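YohF (Salmonella typhimurium, PDB 6WON) is probably an NAD(P)-dependent oxidoreductase of the short-chain dehydrogenase/reductase family, named as an acetoin dehydrogenase. Local coordinates at residues V6-A11 with Q71-L76; A19-L24 with I31-H36; G81-L86 with Q122-H127. One frame throughout, in Å; residues are numbered along the deposited sequence.

Contact 1: V6-A11 with Q71-L76; sequences VAIVTA and QAIEHL
Ile8, Thr10, Ile73 and Leu76 form a buried contact made of apolar groups, the methyl of Thr10 among them, between the first strand of the Rossmann sheet and a helix lying on one of its faces. Segment 6-11 carries strand 6-9 and the turn after it. Segment 71-76 lies on helix 71-80. The backbones stay apart: the closest pair of CA atoms, Ile8 and Leu76, is 8.3 Å apart, and side chains span the gap.

Ile8 and Leu76 reach toward each other tip to tip. The CG2 branch of Ile8 lies anti to its own backbone N, while CG1 lies beside that N (chi1 -73°). Both branches meet the same methyl. Leu76 CD2 is 4.1 Å from Ile8 CG2 and 4.2 Å from Ile8 CG1. The CB of Ile73 does not point at the strand, yet the chain carries its terminal methyl CD1 there. Ile73 CD1 lies 4.1 Å from Thr10 CG2, and the two side chains cross at about a right angle. The same methyl approaches Ile8 more loosely, with Ile73 CD1 4.4 Å from Ile8 CG2.

Thr10 has two roles. Its methyl faces Ile73, while its hydroxyl OG1 hydrogen-bonds to the backbone N of Asn89, beyond the end of the neighbouring strand 85-88. Ile73 also packs on Cys120 and Ile123 of helix 103-131. Leu76 touches Thr34 of strand 30-35 and Ile59 of strand 56-60. These neighbours place the helix against strands 6-9, 30-35 and 56-60.

No hydrogen bond joins the two segments, which bury 170 Å² between them. The contact implies hydrophobic attachment of the helix to the sheet, while the one polar side chain taking part has its hydroxyl satisfied by a backbone group.

Contact 2: A19-L24 with I31-H36; sequences ACALLL and IGITWH
The side chain of Ile31 points toward the helix, and Ala21 and Leu24 point back at it from successive turns. These three side chains carry most of the contact between helix 15-27 and strand 30-35. Ile33 adds a smaller share.

The two branches of Ile31 divide the work. CG2 is anti to the backbone N and meets the methyl of Ala21, with Ile31 CG2 4.0 Å from Ala21 CB. CG1 sits beside the backbone N (chi1 -71°), and chi2 of -56° folds the chain so that CD1 reaches Leu24. Ile31 CD1 is 3.8 Å from Leu24 CB, so it meets the base of the leucine. The CG1-CD1 arm also runs past a main-chain oxygen: Ile31 CG1 is 3.6 Å from Ala21 O. This is packing of an aliphatic arm on the helix backbone.

Ala21 also borders Ile33, two residues further along the strand. Ile33 CG1 approaches Ala21 CB at 4.3 Å. The small alanine thus faces both isoleucines on this side of the strand. The backbones come close here, with the CA atoms of Ala21 and Ile31 only 6.5 Å apart.

Other elements extend the packing. Leu24 also rests on Ala7 and Val9 of strand 6-9, and Ile33 touches Thr45 of helix 39-50. Cys20 and Leu23, on other sides of helix 15-27, meet helix 216-226.

The axes of helix 19-24 and strand 31-35 run nearly antiparallel, at 166°, and approach to 9.0 Å. That is the geometry of a helix returning across the sheet between two parallel strands. Strand 6-9, helix 15-27 and strand 30-35 make up a beta-alpha-beta crossover, the first such unit of the Rossmann fold found in short-chain dehydrogenases.

Contact 3: G81-L86 with Q122-H127; sequences GRVDVL and QIAARH
Val83 places CG1 between its backbone N and carbonyl carbon (chi1 55°), and this methyl reaches the helix. Leu86 instead holds CG anti to its N (chi1 175°) and extends toward the same helix. Between them they cover Ala124.

Val83 CG1 lies 3.5 Å from His127 CB, and the two side chains cross at about a right angle. The same methyl rests 3.8 Å from Ala124 O. Leu86 CD2 meets Ala124 CB at 3.8 Å. The His127 ring turns its polar end elsewhere: NE2 hydrogen-bonds to Glu74 of helix 71-80.

Next to this apolar patch, Arg82 grips Asp84 side-on in a salt bridge. Arg82 NE is 2.8 Å from Asp84 OD2. Arg82 NH2 bonds to Asp84 OD1 at 2.6 Å, almost straight at 173°. Both carboxylate oxygens lie close to the guanidinium plane. Asp84 OD2 also accepts the backbone N of Val6, which links the pair to strand 6-9.

Away from the strand, Gln122 and Arg126 hydrogen-bond to backbone oxygens of the second subunit. The arrangement is that of a loop and the start of a Rossmann-fold strand covered by a long helix, here one that also faces a subunit interface.

From the N terminus, strand 6-9 comes first and supplies one side of contact 1. The chain then passes through helix 15-27 and strand 30-35, where contact 2 closes a short loop. Helix 71-80 returns to strand 6-9 and closes the larger loop of contact 1, with contact 2 nested inside it. Contact 3 follows in series, from the loop before strand 85-88 and its first residues to helix 103-131. Strand 6-9 lies between strands 30-35 and 85-88 in the parallel sheet. Its backbone bonds join contact 1 to both others, through Ala7 with Gly32 and Ile8 with Val85. Helices 71-80 and 103-131 also meet.

Contact 1: V6-A11 with Q71-L76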
ATOM      1  N   VAL B   6     -32.410   6.023  -7.371  1.00 24.62           N
ATOM      2  CA  VAL B   6     -32.111   5.292  -8.593  1.00 23.08           C
ATOM      3  C   VAL B   6     -30.662   4.832  -8.548  1.00 22.62           C
ATOM      4  O   VAL B   6     -29.760   5.627  -8.253  1.00 23.06           O
ATOM      5  CB  VAL B   6     -32.378   6.154  -9.843  1.00 24.81           C
ATOM      6  CG1 VAL B   6     -31.834   5.464 -11.096  1.00 24.43           C
ATOM      7  CG2 VAL B   6     -33.869   6.434  -9.979  1.00 24.02           C
ATOM      8  N   ALA B   7     -30.446   3.552  -8.826  1.00 20.69           N
ATOM      9  CA  ALA B   7     -29.117   2.993  -9.020  1.00 22.10           C
ATOM     10  C   ALA B   7     -28.965   2.559 -10.470  1.00 23.93           C
ATOM     11  O   ALA B   7     -29.847   1.892 -11.022  1.00 22.13           O
ATOM     12  CB  ALA B   7     -28.869   1.793  -8.106  1.00 21.19           C
ATOM     13  N   ILE B   8     -27.849   2.927 -11.081  1.00 26.16           N
ATOM     14  CA  ILE B   8     -27.494   2.424 -12.400  1.00 23.63           C
ATOM     15  C   ILE B   8     -26.284   1.515 -12.252  1.00 24.06           C
ATOM     16  O   ILE B   8     -25.302   1.877 -11.595  1.00 24.77           O
ATOM     17  CB  ILE B   8     -27.241   3.569 -13.386  1.00 22.90           C
ATOM     18  CG1 ILE B   8     -28.593   4.193 -13.744  1.00 26.59           C
ATOM     19  CG2 ILE B   8     -26.531   3.040 -14.628  1.00 22.24           C
ATOM     20  CD1 ILE B   8     -28.477   5.470 -14.484  1.00 31.85           C
ATOM     21  N   VAL B   9     -26.386   0.313 -12.806  1.00 23.47           N
ATOM     22  CA  VAL B   9     -25.324  -0.680 -12.761  1.00 22.38           C
ATOM     23  C   VAL B   9     -25.015  -1.054 -14.198  1.00 26.86           C
ATOM     24  O   VAL B   9     -25.889  -1.578 -14.907  1.00 26.47           O
ATOM     25  CB  VAL B   9     -25.732  -1.921 -11.951  1.00 22.29           C
ATOM     26  CG1 VAL B   9     -24.543  -2.860 -11.795  1.00 20.47           C
ATOM     27  CG2 VAL B   9     -26.310  -1.516 -10.583  1.00 22.76           C
ATOM     28  N   THR B  10     -23.782  -0.800 -14.631  1.00 25.69           N
ATOM     29  CA  THR B  10     -23.432  -1.157 -15.997  1.00 27.05           C
ATOM     30  C   THR B  10     -23.164  -2.651 -16.107  1.00 29.10           C
ATOM     31  O   THR B  10     -22.738  -3.304 -15.149  1.00 29.73           O
ATOM     32  CB  THR B  10     -22.215  -0.368 -16.490  1.00 25.45           C
ATOM     33  OG1 THR B  10     -21.063  -0.702 -15.711  1.00 27.98           O
ATOM     34  CG2 THR B  10     -22.482   1.126 -16.390  1.00 22.86           C
ATOM     35  N   ALA B  11     -23.428  -3.189 -17.298  1.00 30.24           N
ATOM     36  CA  ALA B  11     -23.194  -4.598 -17.600  1.00 28.82           C
ATOM     37  C   ALA B  11     -23.889  -5.496 -16.584  1.00 27.30           C
ATOM     38  O   ALA B  11     -23.332  -6.488 -16.114  1.00 30.28           O
ATOM     39  CB  ALA B  11     -21.691  -4.907 -17.681  1.00 25.93           C
ATOM     40  N   GLN B  71     -23.272   7.925 -24.145  1.00 31.19           N
ATOM     41  CA  GLN B  71     -24.509   8.700 -24.079  1.00 33.97           C
ATOM     42  C   GLN B  71     -25.693   7.849 -23.624  1.00 36.57           C
ATOM     43  O   GLN B  71     -26.657   8.377 -23.050  1.00 37.00           O
ATOM     44  CB  GLN B  71     -24.798   9.345 -25.432  1.00 40.81           C
ATOM     45  CG  GLN B  71     -24.010  10.628 -25.682  1.00 43.15           C
ATOM     46  CD  GLN B  71     -24.148  11.617 -24.534  1.00 43.22           C
ATOM     47  OE1 GLN B  71     -25.239  12.145 -24.273  1.00 39.51           O
ATOM     48  NE2 GLN B  71     -23.043  11.862 -23.832  1.00 42.00           N
ATOM     49  N   ALA B  72     -25.633   6.530 -23.842  1.00 34.47           N
ATOM     50  CA  ALA B  72     -26.707   5.660 -23.371  1.00 33.65           C
ATOM     51  C   ALA B  72     -26.921   5.784 -21.859  1.00 32.47           C
ATOM     52  O   ALA B  72     -28.032   5.555 -21.362  1.00 30.20           O
ATOM     53  CB  ALA B  72     -26.406   4.213 -23.764  1.00 31.44           C
ATOM     54  N   ILE B  73     -25.881   6.148 -21.110  1.00 31.54           N
ATOM     55  CA  ILE B  73     -26.069   6.407 -19.684  1.00 27.21           C
ATOM     56  C   ILE B  73     -26.982   7.609 -19.472  1.00 28.33           C
ATOM     57  O   ILE B  73     -27.871   7.588 -18.609  1.00 28.53           O
ATOM     58  CB  ILE B  73     -24.708   6.609 -19.001  1.00 30.68           C
ATOM     59  CG1 ILE B  73     -23.857   5.342 -19.139  1.00 30.75           C
ATOM     60  CG2 ILE B  73     -24.907   6.975 -17.530  1.00 30.80           C
ATOM     61  CD1 ILE B  73     -24.363   4.162 -18.340  1.00 30.45           C
ATOM     62  N   GLU B  74     -26.776   8.677 -20.247  1.00 29.21           N
ATOM     63  CA  GLU B  74     -27.631   9.854 -20.129  1.00 28.30           C
ATOM     64  C   GLU B  74     -29.073   9.525 -20.500  1.00 29.90           C
ATOM     65  O   GLU B  74     -30.014  10.037 -19.876  1.00 28.85           O
ATOM     66  CB  GLU B  74     -27.085  10.986 -21.001  1.00 31.69           C
ATOM     67  CG  GLU B  74     -27.992  12.209 -21.098  1.00 35.83           C
ATOM     68  CD  GLU B  74     -28.125  12.957 -19.778  1.00 37.22           C
ATOM     69  OE1 GLU B  74     -27.285  12.755 -18.873  1.00 35.87           O
ATOM     70  OE2 GLU B  74     -29.079  13.754 -19.647  1.00 39.36           O
ATOM     71  N   HIS B  75     -29.270   8.649 -21.490  1.00 29.44           N
ATOM     72  CA  HIS B  75     -30.634   8.281 -21.869  1.00 35.63           C
ATOM     73  C   HIS B  75     -31.311   7.462 -20.775  1.00 30.99           C
ATOM     74  O   HIS B  75     -32.501   7.656 -20.492  1.00 33.04           O
ATOM     75  CB  HIS B  75     -30.630   7.504 -23.181  1.00 42.10           C
ATOM     76  CG  HIS B  75     -30.026   8.258 -24.323  1.00 52.87           C
ATOM     77  ND1 HIS B  75     -30.470   9.505 -24.710  1.00 58.17           N
ATOM     78  CD2 HIS B  75     -29.011   7.942 -25.164  1.00 56.04           C
ATOM     79  CE1 HIS B  75     -29.754   9.925 -25.738  1.00 59.89           C
ATOM     80  NE2 HIS B  75     -28.862   8.995 -26.034  1.00 58.46           N
ATOM     81  N   LEU B  76     -30.573   6.533 -20.164  1.00 26.95           N
ATOM     82  CA  LEU B  76     -31.127   5.740 -19.071  1.00 27.81           C
ATOM     83  C   LEU B  76     -31.512   6.630 -17.892  1.00 27.71           C
ATOM     84  O   LEU B  76     -32.619   6.524 -17.353  1.00 28.51           O
ATOM     85  CB  LEU B  76     -30.115   4.674 -18.647  1.00 26.12           C
ATOM     86  CG  LEU B  76     -30.561   3.588 -17.663  1.00 30.98           C
ATOM     87  CD1 LEU B  76     -31.839   2.914 -18.134  1.00 29.66           C
ATOM     88  CD2 LEU B  76     -29.439   2.550 -17.471  1.00 31.22           C
TER

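Contact 2: A19-L24 with I31-H36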
ATOM      1  N   ALA B  19     -25.903  -9.316 -10.026  1.00 25.68           N
ATOM      2  CA  ALA B  19     -26.070  -9.477  -8.585  1.00 27.37           C
ATOM      3  C   ALA B  19     -26.233  -8.125  -7.889  1.00 25.21           C
ATOM      4  O   ALA B  19     -27.116  -7.965  -7.038  1.00 23.29           O
ATOM      5  CB  ALA B  19     -24.893 -10.274  -8.007  1.00 26.00           C
ATOM      6  N   CYS B  20     -25.414  -7.129  -8.257  1.00 23.39           N
ATOM      7  CA  CYS B  20     -25.576  -5.785  -7.695  1.00 22.91           C
ATOM      8  C   CYS B  20     -26.944  -5.210  -8.020  1.00 23.12           C
ATOM      9  O   CYS B  20     -27.627  -4.662  -7.143  1.00 24.63           O
ATOM     10  CB  CYS B  20     -24.473  -4.840  -8.201  1.00 21.69           C
ATOM     11  SG  CYS B  20     -22.783  -5.317  -7.747  1.00 25.26           S
ATOM     12  N   ALA B  21     -27.359  -5.312  -9.281  1.00 24.96           N
ATOM     13  CA  ALA B  21     -28.626  -4.705  -9.676  1.00 23.83           C
ATOM     14  C   ALA B  21     -29.790  -5.301  -8.895  1.00 24.79           C
ATOM     15  O   ALA B  21     -30.695  -4.579  -8.456  1.00 25.60           O
ATOM     16  CB  ALA B  21     -28.845  -4.874 -11.179  1.00 20.56           C
ATOM     17  N   LEU B  22     -29.786  -6.619  -8.714  1.00 28.20           N
ATOM     18  CA  LEU B  22     -30.905  -7.277  -8.052  1.00 28.79           C
ATOM     19  C   LEU B  22     -30.903  -6.997  -6.551  1.00 30.72           C
ATOM     20  O   LEU B  22     -31.965  -6.821  -5.944  1.00 33.55           O
ATOM     21  CB  LEU B  22     -30.855  -8.780  -8.329  1.00 28.40           C
ATOM     22  CG  LEU B  22     -31.218  -9.212  -9.762  1.00 29.63           C
ATOM     23  CD1 LEU B  22     -31.286 -10.738  -9.853  1.00 32.23           C
ATOM     24  CD2 LEU B  22     -32.535  -8.610 -10.200  1.00 28.60           C
ATOM     25  N   LEU B  23     -29.727  -6.961  -5.930  1.00 28.92           N
ATOM     26  CA  LEU B  23     -29.690  -6.657  -4.507  1.00 27.98           C
ATOM     27  C   LEU B  23     -30.121  -5.220  -4.249  1.00 25.78           C
ATOM     28  O   LEU B  23     -30.864  -4.953  -3.296  1.00 26.66           O
ATOM     29  CB  LEU B  23     -28.298  -6.918  -3.950  1.00 23.41           C
ATOM     30  CG  LEU B  23     -28.141  -6.855  -2.438  1.00 25.92           C
ATOM     31  CD1 LEU B  23     -29.257  -7.655  -1.694  1.00 26.85           C
ATOM     32  CD2 LEU B  23     -26.760  -7.363  -2.076  1.00 26.37           C
ATOM     33  N   LEU B  24     -29.700  -4.291  -5.110  1.00 20.50           N
ATOM     34  CA  LEU B  24     -30.097  -2.898  -4.936  1.00 22.55           C
ATOM     35  C   LEU B  24     -31.594  -2.733  -5.149  1.00 23.39           C
ATOM     36  O   LEU B  24     -32.255  -2.010  -4.395  1.00 25.41           O
ATOM     37  CB  LEU B  24     -29.306  -1.993  -5.888  1.00 22.79           C
ATOM     38  CG  LEU B  24     -27.811  -1.860  -5.571  1.00 23.65           C
ATOM     39  CD1 LEU B  24     -27.040  -1.097  -6.672  1.00 22.22           C
ATOM     40  CD2 LEU B  24     -27.601  -1.230  -4.190  1.00 26.72           C
ATOM     41  N   ILE B  31     -33.925   0.758 -10.685  1.00 26.31           N
ATOM     42  CA  ILE B  31     -32.700   0.177 -11.234  1.00 27.38           C
ATOM     43  C   ILE B  31     -32.583   0.508 -12.718  1.00 24.38           C
ATOM     44  O   ILE B  31     -33.518   0.274 -13.487  1.00 22.88           O
ATOM     45  CB  ILE B  31     -32.663  -1.350 -11.039  1.00 29.76           C
ATOM     46  CG1 ILE B  31     -32.459  -1.691  -9.573  1.00 33.04           C
ATOM     47  CG2 ILE B  31     -31.568  -1.966 -11.891  1.00 31.41           C
ATOM     48  CD1 ILE B  31     -31.231  -1.059  -8.984  1.00 34.59           C
ATOM     49  N   GLY B  32     -31.414   1.015 -13.120  1.00 22.46           N
ATOM     50  CA  GLY B  32     -31.025   1.040 -14.518  1.00 23.47           C
ATOM     51  C   GLY B  32     -30.017  -0.059 -14.816  1.00 23.43           C
ATOM     52  O   GLY B  32     -29.024  -0.219 -14.099  1.00 23.96           O
ATOM     53  N   ILE B  33     -30.281  -0.797 -15.896  1.00 25.70           N
ATOM     54  CA  ILE B  33     -29.496  -1.955 -16.314  1.00 26.34           C
ATOM     55  C   ILE B  33     -28.947  -1.677 -17.707  1.00 27.38           C
ATOM     56  O   ILE B  33     -29.715  -1.343 -18.615  1.00 30.12           O
ATOM     57  CB  ILE B  33     -30.365  -3.231 -16.318  1.00 27.70           C
ATOM     58  CG1 ILE B  33     -30.714  -3.668 -14.898  1.00 28.70           C
ATOM     59  CG2 ILE B  33     -29.711  -4.361 -17.102  1.00 27.62           C
ATOM     60  CD1 ILE B  33     -32.133  -4.236 -14.774  1.00 31.06           C
ATOM     61  N   THR B  34     -27.632  -1.813 -17.889  1.00 27.88           N
ATOM     62  CA  THR B  34     -27.063  -1.734 -19.232  1.00 26.50           C
ATOM     63  C   THR B  34     -26.506  -3.090 -19.645  1.00 30.32           C
ATOM     64  O   THR B  34     -26.116  -3.907 -18.803  1.00 28.45           O
ATOM     65  CB  THR B  34     -25.974  -0.654 -19.361  1.00 24.06           C
ATOM     66  OG1 THR B  34     -24.691  -1.163 -18.935  1.00 25.90           O
ATOM     67  CG2 THR B  34     -26.345   0.573 -18.561  1.00 20.68           C
ATOM     68  N   TRP B  35     -26.490  -3.324 -20.959  1.00 30.77           N
ATOM     69  CA  TRP B  35     -26.053  -4.587 -21.529  1.00 30.95           C
ATOM     70  C   TRP B  35     -25.305  -4.332 -22.831  1.00 32.16           C
ATOM     71  O   TRP B  35     -25.634  -3.414 -23.594  1.00 32.13           O
ATOM     72  CB  TRP B  35     -27.240  -5.532 -21.784  1.00 32.67           C
ATOM     73  CG  TRP B  35     -28.327  -4.945 -22.652  1.00 33.67           C
ATOM     74  CD1 TRP B  35     -29.384  -4.186 -22.239  1.00 33.54           C
ATOM     75  CD2 TRP B  35     -28.471  -5.089 -24.077  1.00 34.85           C
ATOM     76  NE1 TRP B  35     -30.174  -3.846 -23.312  1.00 32.44           N
ATOM     77  CE2 TRP B  35     -29.636  -4.383 -24.452  1.00 35.57           C
ATOM     78  CE3 TRP B  35     -27.722  -5.736 -25.072  1.00 33.72           C
ATOM     79  CZ2 TRP B  35     -30.075  -4.305 -25.779  1.00 30.95           C
ATOM     80  CZ3 TRP B  35     -28.162  -5.659 -26.396  1.00 36.55           C
ATOM     81  CH2 TRP B  35     -29.326  -4.945 -26.734  1.00 35.71           C
ATOM     82  N   HIS B  36     -24.306  -5.143 -23.096  1.00 31.55           N
ATOM     83  CA  HIS B  36     -23.499  -5.004 -24.272  1.00 29.77           C
ATOM     84  C   HIS B  36     -24.026  -5.850 -25.427  1.00 33.72           C
ATOM     85  O   HIS B  36     -24.299  -5.324 -26.427  1.00 35.14           O
ATOM     86  CB  HIS B  36     -22.076  -5.317 -23.971  1.00 30.65           C
ATOM     87  CG  HIS B  36     -21.195  -5.316 -25.169  1.00 36.43           C
ATOM     88  ND1 HIS B  36     -20.676  -4.172 -25.713  1.00 36.57           N
ATOM     89  CD2 HIS B  36     -20.751  -6.329 -25.935  1.00 39.95           C
ATOM     90  CE1 HIS B  36     -19.945  -4.480 -26.756  1.00 39.79           C
ATOM     91  NE2 HIS B  36     -19.982  -5.783 -26.917  1.00 42.96           N
TER

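Contact 3: G81-L86 with Q122-H127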
ATOM      1  N   GLY B  81     -35.356   9.294 -14.501  1.00 32.05           N
ATOM      2  CA  GLY B  81     -35.696  10.590 -13.945  1.00 33.31           C
ATOM      3  C   GLY B  81     -34.701  11.148 -12.943  1.00 31.54           C
ATOM      4  O   GLY B  81     -34.895  12.276 -12.475  1.00 32.81           O
ATOM      5  N   ARG B  82     -33.649  10.404 -12.605  1.00 26.18           N
ATOM      6  CA  ARG B  82     -32.632  10.830 -11.652  1.00 28.19           C
ATOM      7  C   ARG B  82     -31.621   9.691 -11.536  1.00 28.02           C
ATOM      8  O   ARG B  82     -31.849   8.586 -12.045  1.00 26.00           O
ATOM      9  CB  ARG B  82     -33.231  11.158 -10.280  1.00 30.72           C
ATOM     10  CG  ARG B  82     -33.895   9.958  -9.619  1.00 26.19           C
ATOM     11  CD  ARG B  82     -34.374  10.278  -8.214  1.00 35.44           C
ATOM     12  NE  ARG B  82     -33.287  10.683  -7.322  1.00 28.24           N
ATOM     13  CZ  ARG B  82     -33.213  11.875  -6.735  1.00 32.76           C
ATOM     14  NH1 ARG B  82     -34.157  12.787  -6.958  1.00 33.59           N
ATOM     15  NH2 ARG B  82     -32.199  12.158  -5.921  1.00 30.99           N
ATOM     16  N   VAL B  83     -30.499   9.971 -10.863  1.00 23.52           N
ATOM     17  CA  VAL B  83     -29.530   8.933 -10.513  1.00 25.96           C
ATOM     18  C   VAL B  83     -28.898   9.280  -9.169  1.00 29.69           C
ATOM     19  O   VAL B  83     -28.485  10.421  -8.937  1.00 28.99           O
ATOM     20  CB  VAL B  83     -28.452   8.731 -11.603  1.00 25.01           C
ATOM     21  CG1 VAL B  83     -27.740  10.029 -11.949  1.00 26.12           C
ATOM     22  CG2 VAL B  83     -27.479   7.674 -11.177  1.00 21.95           C
ATOM     23  N   ASP B  84     -28.873   8.297  -8.266  1.00 31.22           N
ATOM     24  CA  ASP B  84     -28.279   8.421  -6.940  1.00 29.95           C
ATOM     25  C   ASP B  84     -27.105   7.477  -6.727  1.00 26.48           C
ATOM     26  O   ASP B  84     -26.217   7.780  -5.925  1.00 24.71           O
ATOM     27  CB  ASP B  84     -29.331   8.147  -5.850  1.00 30.96           C
ATOM     28  CG  ASP B  84     -30.543   9.055  -5.967  1.00 36.84           C
ATOM     29  OD1 ASP B  84     -30.475  10.208  -5.469  1.00 38.63           O
ATOM     30  OD2 ASP B  84     -31.561   8.621  -6.560  1.00 35.77           O
ATOM     31  N   VAL B  85     -27.080   6.349  -7.428  1.00 26.70           N
ATOM     32  CA  VAL B  85     -26.002   5.373  -7.346  1.00 23.90           C
ATOM     33  C   VAL B  85     -25.557   5.021  -8.758  1.00 19.32           C
ATOM     34  O   VAL B  85     -26.391   4.703  -9.609  1.00 20.55           O
ATOM     35  CB  VAL B  85     -26.458   4.107  -6.597  1.00 27.85           C
ATOM     36  CG1 VAL B  85     -25.404   3.013  -6.697  1.00 27.30           C
ATOM     37  CG2 VAL B  85     -26.736   4.425  -5.137  1.00 30.03           C
ATOM     38  N   LEU B  86     -24.249   5.052  -9.003  1.00 21.05           N
ATOM     39  CA  LEU B  86     -23.671   4.450 -10.197  1.00 21.82           C
ATOM     40  C   LEU B  86     -22.731   3.338  -9.763  1.00 24.35           C
ATOM     41  O   LEU B  86     -21.904   3.531  -8.860  1.00 26.09           O
ATOM     42  CB  LEU B  86     -22.913   5.470 -11.058  1.00 19.87           C
ATOM     43  CG  LEU B  86     -22.185   4.872 -12.269  1.00 21.83           C
ATOM     44  CD1 LEU B  86     -23.215   4.249 -13.215  1.00 22.61           C
ATOM     45  CD2 LEU B  86     -21.324   5.909 -12.996  1.00 19.96           C
ATOM     46  N   GLN B 122     -18.665  10.784 -15.096  1.00 23.92           N
ATOM     47  CA  GLN B 122     -18.921  12.208 -15.313  1.00 26.56           C
ATOM     48  C   GLN B 122     -20.410  12.470 -15.454  1.00 29.06           C
ATOM     49  O   GLN B 122     -20.971  13.371 -14.814  1.00 28.59           O
ATOM     50  CB  GLN B 122     -18.207  12.688 -16.578  1.00 26.57           C
ATOM     51  CG  GLN B 122     -16.756  13.059 -16.435  1.00 28.22           C
ATOM     52  CD  GLN B 122     -16.211  13.661 -17.727  1.00 29.61           C
ATOM     53  OE1 GLN B 122     -16.396  13.099 -18.809  1.00 28.50           O
ATOM     54  NE2 GLN B 122     -15.556  14.815 -17.619  1.00 25.78           N
ATOM     55  N   ILE B 123     -21.063  11.687 -16.309  1.00 30.33           N
ATOM     56  CA  ILE B 123     -22.477  11.901 -16.590  1.00 29.61           C
ATOM     57  C   ILE B 123     -23.301  11.727 -15.325  1.00 28.65           C
ATOM     58  O   ILE B 123     -24.169  12.550 -15.016  1.00 31.89           O
ATOM     59  CB  ILE B 123     -22.937  10.954 -17.709  1.00 28.77           C
ATOM     60  CG1 ILE B 123     -22.313  11.400 -19.037  1.00 25.94           C
ATOM     61  CG2 ILE B 123     -24.464  10.907 -17.773  1.00 30.56           C
ATOM     62  CD1 ILE B 123     -22.402  10.359 -20.128  1.00 26.37           C
ATOM     63  N   ALA B 124     -23.032  10.661 -14.562  1.00 25.18           N
ATOM     64  CA  ALA B 124     -23.803  10.436 -13.346  1.00 27.27           C
ATOM     65  C   ALA B 124     -23.532  11.532 -12.321  1.00 27.43           C
ATOM     66  O   ALA B 124     -24.461  12.016 -11.659  1.00 26.38           O
ATOM     67  CB  ALA B 124     -23.492   9.053 -12.757  1.00 25.85           C
ATOM     68  N   ALA B 125     -22.270  11.951 -12.197  1.00 26.55           N
ATOM     69  CA  ALA B 125     -21.914  12.963 -11.205  1.00 25.69           C
ATOM     70  C   ALA B 125     -22.559  14.310 -11.530  1.00 28.58           C
ATOM     71  O   ALA B 125     -23.007  15.026 -10.621  1.00 29.59           O
ATOM     72  CB  ALA B 125     -20.394  13.088 -11.122  1.00 23.31           C
ATOM     73  N   ARG B 126     -22.644  14.659 -12.817  1.00 28.59           N
ATOM     74  CA  ARG B 126     -23.340  15.887 -13.203  1.00 29.49           C
ATOM     75  C   ARG B 126     -24.788  15.878 -12.727  1.00 29.06           C
ATOM     76  O   ARG B 126     -25.302  16.902 -12.260  1.00 29.66           O
ATOM     77  CB  ARG B 126     -23.288  16.081 -14.723  1.00 30.13           C
ATOM     78  CG  ARG B 126     -21.992  16.686 -15.239  1.00 31.89           C
ATOM     79  CD  ARG B 126     -21.804  16.410 -16.736  1.00 35.34           C
ATOM     80  NE  ARG B 126     -20.416  16.599 -17.169  1.00 38.09           N
ATOM     81  CZ  ARG B 126     -19.874  16.040 -18.253  1.00 43.80           C
ATOM     82  NH1 ARG B 126     -20.589  15.233 -19.037  1.00 43.63           N
ATOM     83  NH2 ARG B 126     -18.602  16.282 -18.552  1.00 46.36           N
ATOM     84  N   HIS B 127     -25.467  14.735 -12.842  1.00 27.07           N
ATOM     85  CA  HIS B 127     -26.853  14.676 -12.387  1.00 29.13           C
ATOM     86  C   HIS B 127     -26.930  14.739 -10.869  1.00 27.94           C
ATOM     87  O   HIS B 127     -27.827  15.383 -10.314  1.00 26.51           O
ATOM     88  CB  HIS B 127     -27.537  13.416 -12.909  1.00 25.80           C
ATOM     89  CG  HIS B 127     -27.949  13.510 -14.344  1.00 27.95           C
ATOM     90  ND1 HIS B 127     -29.214  13.912 -14.730  1.00 28.18           N
ATOM     91  CD2 HIS B 127     -27.259  13.284 -15.488  1.00 28.77           C
ATOM     92  CE1 HIS B 127     -29.286  13.922 -16.050  1.00 29.16           C
ATOM     93  NE2 HIS B 127     -28.116  13.538 -16.535  1.00 30.19           N
TER